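Local coordinates for sortase B (Listeria monocytogenes serovar 1/2a, PDB 5JCV), which anchors surface proteins to the cell wall by cleaving their C-terminal sorting signal and passing the thioester-linked intermediate on to the wall, at residues D137-V142 against D158-L163; L18-T23 against R85-K90. All blocks are in the same frame, centred on the assembly; numbering follows the deposited sequence.

Overall arrangement
From the N terminus, strand 14-19 ends in the turn I20-T23, within segment 18-23, which contact 2 joins to segment 85-90, whose 3-10 turn precedes helix 90-95. This closes a loop of 61 residues that holds strands 26-30, 53-55 and 67-72. Contact 1 follows in series, neither nesting with contact 2 nor crossing it: helix 132-145 packs on strand 160-165, closing a short loop of 15 residues. Their centres are about 19 Å apart, and both reach the same sheet. They meet where L163, on the face of the strand turned away from the helix, packs against L18 and I20, so this strand of the sortase domain carries one contact on each face.

Contact 1. Residues D137-V142 against D158-L163; sequences DYLQKV and DRIITL
Y138 and L139, neighbours on helix 132-145, both direct their side chains at I160 near the start of strand 160-165, which has the largest share of buried surface. The packing is apolar and converges on one methyl group. CD1 of I160 lies 3.9 Å from CE2 of Y138, approaching the ring obliquely, and 4.4 Å from CD2 of L139. With CG1 between the backbone N and the carbonyl carbon (chi1 73°) and chi2 extended, CD1 is carried toward the helix. The Y138 ring swings out with CG anti to its backbone N (chi1 178°), and V142, one helical turn on, lays CG1 about 3.8 Å above one face of it, offset toward the rim; F129 meets the same ring edge-to-face.

Polar groups are buried beside this apolar patch but do not bond across it. OH of Y138 stays 4.3 Å from OG1 of T162. Q180 on the adjacent strand 176-182 connects the two, its NE2 hydrogen-bonded to both oxygens, while Y124 O also binds the tyrosine hydroxyl and N67 ND2 the threonine.

No backbone bond spans the contact: the helix keeps V142 N to Y138 O (3.0 Å), and the backbone of I160 is tied to K66 and to T68 of strand 67-72. Helix and strand axes are 12.7 Å apart at an angle of 40°, a spacing bridged by side chains alone. F113 touches both L139 and I160, extending the apolar layer over strand 107-118. A helix between strands 107-118 and 160-165, packed outside the beta-barrel, is characteristic of class B sortases.

Contact 2. Residues L18-T23 against R85-K90; sequences LTIIDT and RKYLDK
K86, Y87 and I20 bury the most surface where a type II beta turn, I20 to T23, at the end of strand 14-19 of the sortase beta-barrel meets the 3-10 segment that leads into helix 90-95. K86 points toward the turn and lays its aliphatic chain along it: CD is 3.9 Å from CG2 of T23, the two side chains running past each other in opposite directions. The bend at its last torsion (chi4 -84°) leaves CE 3.8 Å and NZ 4.0 Å from O of D22. No hydrogen bond forms, though the carbonyl probably adds a weak electrostatic attraction.

Y87 makes the more buried half. Its hydroxyl end meets I20, whose CG2, placed anti to the backbone N, approaches the edge of the ring near its plane; OH is 3.7 Å from that methyl and CE2 4.4 Å. The hydroxyl also bonds H96 O, so the tyrosine is anchored at its tip, and F92 meets its ring edge-to-face. H96 binds D22 as well, through NE2 to OD2, linking the turn to the region just after helix 90-95.

Bonds within the turn probably stiffen it. T23 OG1 also bonds I25 N, just beyond the turn. The T23 N to I20 O bond is weak at 3.4 Å, but the same carbonyl oxygen accepts T23 OG1 at 2.8 Å, with the donor tilted 31° from the carbonyl plane.

Contact 1. Residues D137-V142 against D158-L163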
# COMPACT_ATOMS: atom_id res chain seq x y z
N ASP A 137 -11.30 -17.81 -23.83
CA ASP A 137 -11.17 -17.40 -25.24
C ASP A 137 -9.98 -16.44 -25.38
O ASP A 137 -9.18 -16.56 -26.32
CB ASP A 137 -12.42 -16.66 -25.77
CG ASP A 137 -13.74 -17.40 -25.50
OD1 ASP A 137 -13.76 -18.64 -25.37
OD2 ASP A 137 -14.77 -16.71 -25.41
N TYR A 138 -9.89 -15.48 -24.46
CA TYR A 138 -8.76 -14.55 -24.37
C TYR A 138 -7.42 -15.31 -24.28
O TYR A 138 -6.48 -15.02 -25.03
CB TYR A 138 -8.95 -13.59 -23.19
CG TYR A 138 -7.82 -12.62 -22.97
CD1 TYR A 138 -7.86 -11.33 -23.46
CD2 TYR A 138 -6.71 -13.01 -22.26
CE1 TYR A 138 -6.80 -10.46 -23.26
CE2 TYR A 138 -5.66 -12.15 -22.04
CZ TYR A 138 -5.69 -10.88 -22.54
OH TYR A 138 -4.59 -10.06 -22.30
N LEU A 139 -7.35 -16.29 -23.41
CA LEU A 139 -6.10 -17.01 -23.19
C LEU A 139 -5.68 -17.81 -24.39
O LEU A 139 -4.50 -17.89 -24.71
CB LEU A 139 -6.19 -17.92 -21.98
CG LEU A 139 -6.33 -17.18 -20.65
CD1 LEU A 139 -6.62 -18.17 -19.53
CD2 LEU A 139 -5.09 -16.35 -20.36
N GLN A 140 -6.65 -18.41 -25.05
CA GLN A 140 -6.43 -19.10 -26.30
C GLN A 140 -5.83 -18.14 -27.34
O GLN A 140 -4.84 -18.47 -27.99
CB GLN A 140 -7.77 -19.70 -26.78
CG GLN A 140 -7.86 -20.07 -28.25
CD GLN A 140 -6.96 -21.23 -28.64
OE1 GLN A 140 -6.40 -21.92 -27.78
NE2 GLN A 140 -6.83 -21.47 -29.94
N LYS A 141 -6.41 -16.96 -27.49
CA LYS A 141 -5.92 -16.01 -28.48
C LYS A 141 -4.47 -15.60 -28.19
O LYS A 141 -3.63 -15.65 -29.09
CB LYS A 141 -6.83 -14.78 -28.62
CG LYS A 141 -8.21 -15.11 -29.19
CD LYS A 141 -8.80 -14.00 -30.05
CE LYS A 141 -10.23 -14.34 -30.49
NZ LYS A 141 -10.85 -13.34 -31.42
N VAL A 142 -4.17 -15.20 -26.94
CA VAL A 142 -2.84 -14.66 -26.64
C VAL A 142 -1.74 -15.72 -26.62
O VAL A 142 -0.58 -15.41 -26.91
CB VAL A 142 -2.75 -13.81 -25.34
CG1 VAL A 142 -3.72 -12.65 -25.38
CG2 VAL A 142 -2.95 -14.67 -24.10
N ASP A 158 -7.38 -19.09 -13.73
CA ASP A 158 -6.22 -18.32 -13.28
C ASP A 158 -6.46 -16.83 -13.47
O ASP A 158 -7.45 -16.41 -14.09
CB ASP A 158 -4.97 -18.71 -14.04
CG ASP A 158 -4.65 -20.18 -13.91
OD1 ASP A 158 -4.71 -20.68 -12.79
OD2 ASP A 158 -4.36 -20.82 -14.93
N ARG A 159 -5.53 -16.04 -12.94
CA ARG A 159 -5.46 -14.61 -13.19
C ARG A 159 -4.06 -14.23 -13.64
O ARG A 159 -3.10 -14.88 -13.24
CB ARG A 159 -5.76 -13.83 -11.92
CG ARG A 159 -7.21 -13.80 -11.55
CD ARG A 159 -7.38 -12.92 -10.32
NE ARG A 159 -6.38 -13.35 -9.33
CZ ARG A 159 -6.55 -14.36 -8.49
NH1 ARG A 159 -7.73 -15.00 -8.44
NH2 ARG A 159 -5.54 -14.71 -7.67
N ILE A 160 -3.95 -13.17 -14.43
CA ILE A 160 -2.66 -12.81 -15.06
C ILE A 160 -2.23 -11.37 -14.92
O ILE A 160 -2.97 -10.50 -14.47
CB ILE A 160 -2.63 -13.14 -16.56
CG1 ILE A 160 -3.49 -12.16 -17.35
CG2 ILE A 160 -3.09 -14.57 -16.81
CD1 ILE A 160 -3.57 -12.52 -18.82
N ILE A 161 -0.97 -11.15 -15.26
CA ILE A 161 -0.41 -9.82 -15.29
C ILE A 161 0.29 -9.65 -16.64
O ILE A 161 0.90 -10.59 -17.15
CB ILE A 161 0.49 -9.54 -14.09
CG1 ILE A 161 1.34 -8.29 -14.30
CG2 ILE A 161 1.36 -10.71 -13.79
CD1 ILE A 161 1.85 -7.66 -13.03
N THR A 162 0.10 -8.46 -17.24
CA THR A 162 0.61 -8.13 -18.56
C THR A 162 1.55 -6.97 -18.40
O THR A 162 1.19 -5.92 -17.81
CB THR A 162 -0.53 -7.70 -19.52
OG1 THR A 162 -1.52 -8.73 -19.59
CG2 THR A 162 -0.03 -7.46 -20.91
N LEU A 163 2.77 -7.15 -18.89
CA LEU A 163 3.69 -6.06 -19.00
C LEU A 163 3.72 -5.61 -20.46
O LEU A 163 3.87 -6.41 -21.37
CB LEU A 163 5.06 -6.52 -18.52
CG LEU A 163 5.17 -7.09 -17.13
CD1 LEU A 163 6.61 -7.35 -16.85
CD2 LEU A 163 4.63 -6.22 -16.01

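Contact 2. Residues L18-T23 against R85-K90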
# COMPACT_ATOMS: atom_id res chain seq x y z
N LEU A 18 8.02 -3.46 -9.17
CA LEU A 18 8.27 -4.49 -10.20
C LEU A 18 9.77 -4.76 -10.31
O LEU A 18 10.60 -3.84 -10.37
CB LEU A 18 7.72 -3.96 -11.55
CG LEU A 18 7.88 -4.92 -12.74
CD1 LEU A 18 7.09 -6.20 -12.55
CD2 LEU A 18 7.44 -4.28 -14.04
N THR A 19 10.15 -6.01 -10.40
CA THR A 19 11.56 -6.32 -10.54
C THR A 19 11.71 -7.49 -11.48
O THR A 19 11.03 -8.53 -11.31
CB THR A 19 12.25 -6.69 -9.17
OG1 THR A 19 12.31 -5.53 -8.34
CG2 THR A 19 13.68 -7.15 -9.39
N ILE A 20 12.60 -7.34 -12.46
CA ILE A 20 12.98 -8.49 -13.26
C ILE A 20 14.51 -8.57 -13.20
O ILE A 20 15.22 -7.63 -13.56
CB ILE A 20 12.50 -8.38 -14.72
CG1 ILE A 20 11.01 -8.14 -14.79
CG2 ILE A 20 12.91 -9.64 -15.50
CD1 ILE A 20 10.54 -7.94 -16.22
N ILE A 21 15.01 -9.68 -12.67
CA ILE A 21 16.45 -9.93 -12.52
C ILE A 21 17.19 -9.79 -13.85
O ILE A 21 16.67 -10.19 -14.88
CB ILE A 21 16.66 -11.38 -11.95
CG1 ILE A 21 16.03 -11.52 -10.53
CG2 ILE A 21 18.12 -11.76 -11.89
CD1 ILE A 21 16.56 -10.55 -9.50
N ASP A 22 18.41 -9.26 -13.82
CA ASP A 22 19.26 -9.08 -15.01
C ASP A 22 18.64 -8.10 -16.02
O ASP A 22 18.82 -8.23 -17.21
CB ASP A 22 19.59 -10.42 -15.69
CG ASP A 22 20.28 -11.42 -14.72
OD1 ASP A 22 20.93 -11.00 -13.75
OD2 ASP A 22 20.18 -12.62 -14.93
N THR A 23 17.90 -7.11 -15.52
CA THR A 23 17.41 -6.02 -16.38
C THR A 23 17.49 -4.74 -15.61
O THR A 23 17.80 -4.77 -14.43
CB THR A 23 15.97 -6.22 -16.86
OG1 THR A 23 15.05 -5.92 -15.79
CG2 THR A 23 15.77 -7.63 -17.35
N ARG A 85 12.10 -6.51 -24.31
CA ARG A 85 12.52 -7.14 -25.56
C ARG A 85 13.53 -8.29 -25.34
O ARG A 85 13.73 -9.13 -26.23
CB ARG A 85 13.11 -6.09 -26.49
CG ARG A 85 14.48 -5.62 -25.98
CD ARG A 85 15.20 -4.61 -26.87
NE ARG A 85 16.47 -4.20 -26.28
CZ ARG A 85 17.33 -3.36 -26.85
NH1 ARG A 85 17.08 -2.84 -28.07
NH2 ARG A 85 18.46 -3.06 -26.22
N LYS A 86 14.18 -8.33 -24.18
CA LYS A 86 15.08 -9.48 -23.91
C LYS A 86 14.35 -10.84 -23.97
O LYS A 86 14.95 -11.88 -24.30
CB LYS A 86 15.75 -9.34 -22.56
CG LYS A 86 16.73 -8.17 -22.41
CD LYS A 86 17.23 -8.11 -20.97
CE LYS A 86 18.32 -7.08 -20.76
NZ LYS A 86 19.67 -7.62 -21.11
N TYR A 87 13.06 -10.82 -23.68
CA TYR A 87 12.26 -12.00 -23.79
C TYR A 87 12.06 -12.56 -25.22
O TYR A 87 11.51 -13.63 -25.34
CB TYR A 87 10.89 -11.80 -23.05
CG TYR A 87 11.05 -11.92 -21.56
CD1 TYR A 87 11.21 -13.14 -20.98
CD2 TYR A 87 11.06 -10.80 -20.73
CE1 TYR A 87 11.38 -13.30 -19.62
CE2 TYR A 87 11.25 -10.94 -19.34
CZ TYR A 87 11.42 -12.21 -18.79
OH TYR A 87 11.58 -12.45 -17.42
N LEU A 88 12.49 -11.85 -26.28
CA LEU A 88 12.48 -12.43 -27.64
C LEU A 88 13.69 -13.34 -27.89
O LEU A 88 13.72 -14.07 -28.85
CB LEU A 88 12.54 -11.32 -28.70
CG LEU A 88 11.37 -10.34 -28.77
CD1 LEU A 88 11.69 -9.22 -29.75
CD2 LEU A 88 10.10 -11.09 -29.15
N ASP A 89 14.71 -13.22 -27.03
CA ASP A 89 15.86 -14.12 -26.94
C ASP A 89 15.47 -15.30 -26.07
O ASP A 89 15.22 -15.16 -24.86
CB ASP A 89 17.01 -13.33 -26.32
CG ASP A 89 18.25 -14.15 -26.06
OD1 ASP A 89 18.22 -15.39 -26.27
OD2 ASP A 89 19.26 -13.53 -25.61
N LYS A 90 15.39 -16.48 -26.69
CA LYS A 90 14.93 -17.68 -25.99
C LYS A 90 15.79 -18.01 -24.79
O LYS A 90 15.26 -18.45 -23.77
CB LYS A 90 14.87 -18.90 -26.91
CG LYS A 90 14.17 -20.07 -26.21
CD LYS A 90 13.63 -21.11 -27.18
CE LYS A 90 12.33 -21.75 -26.66
NZ LYS A 90 11.58 -22.44 -27.76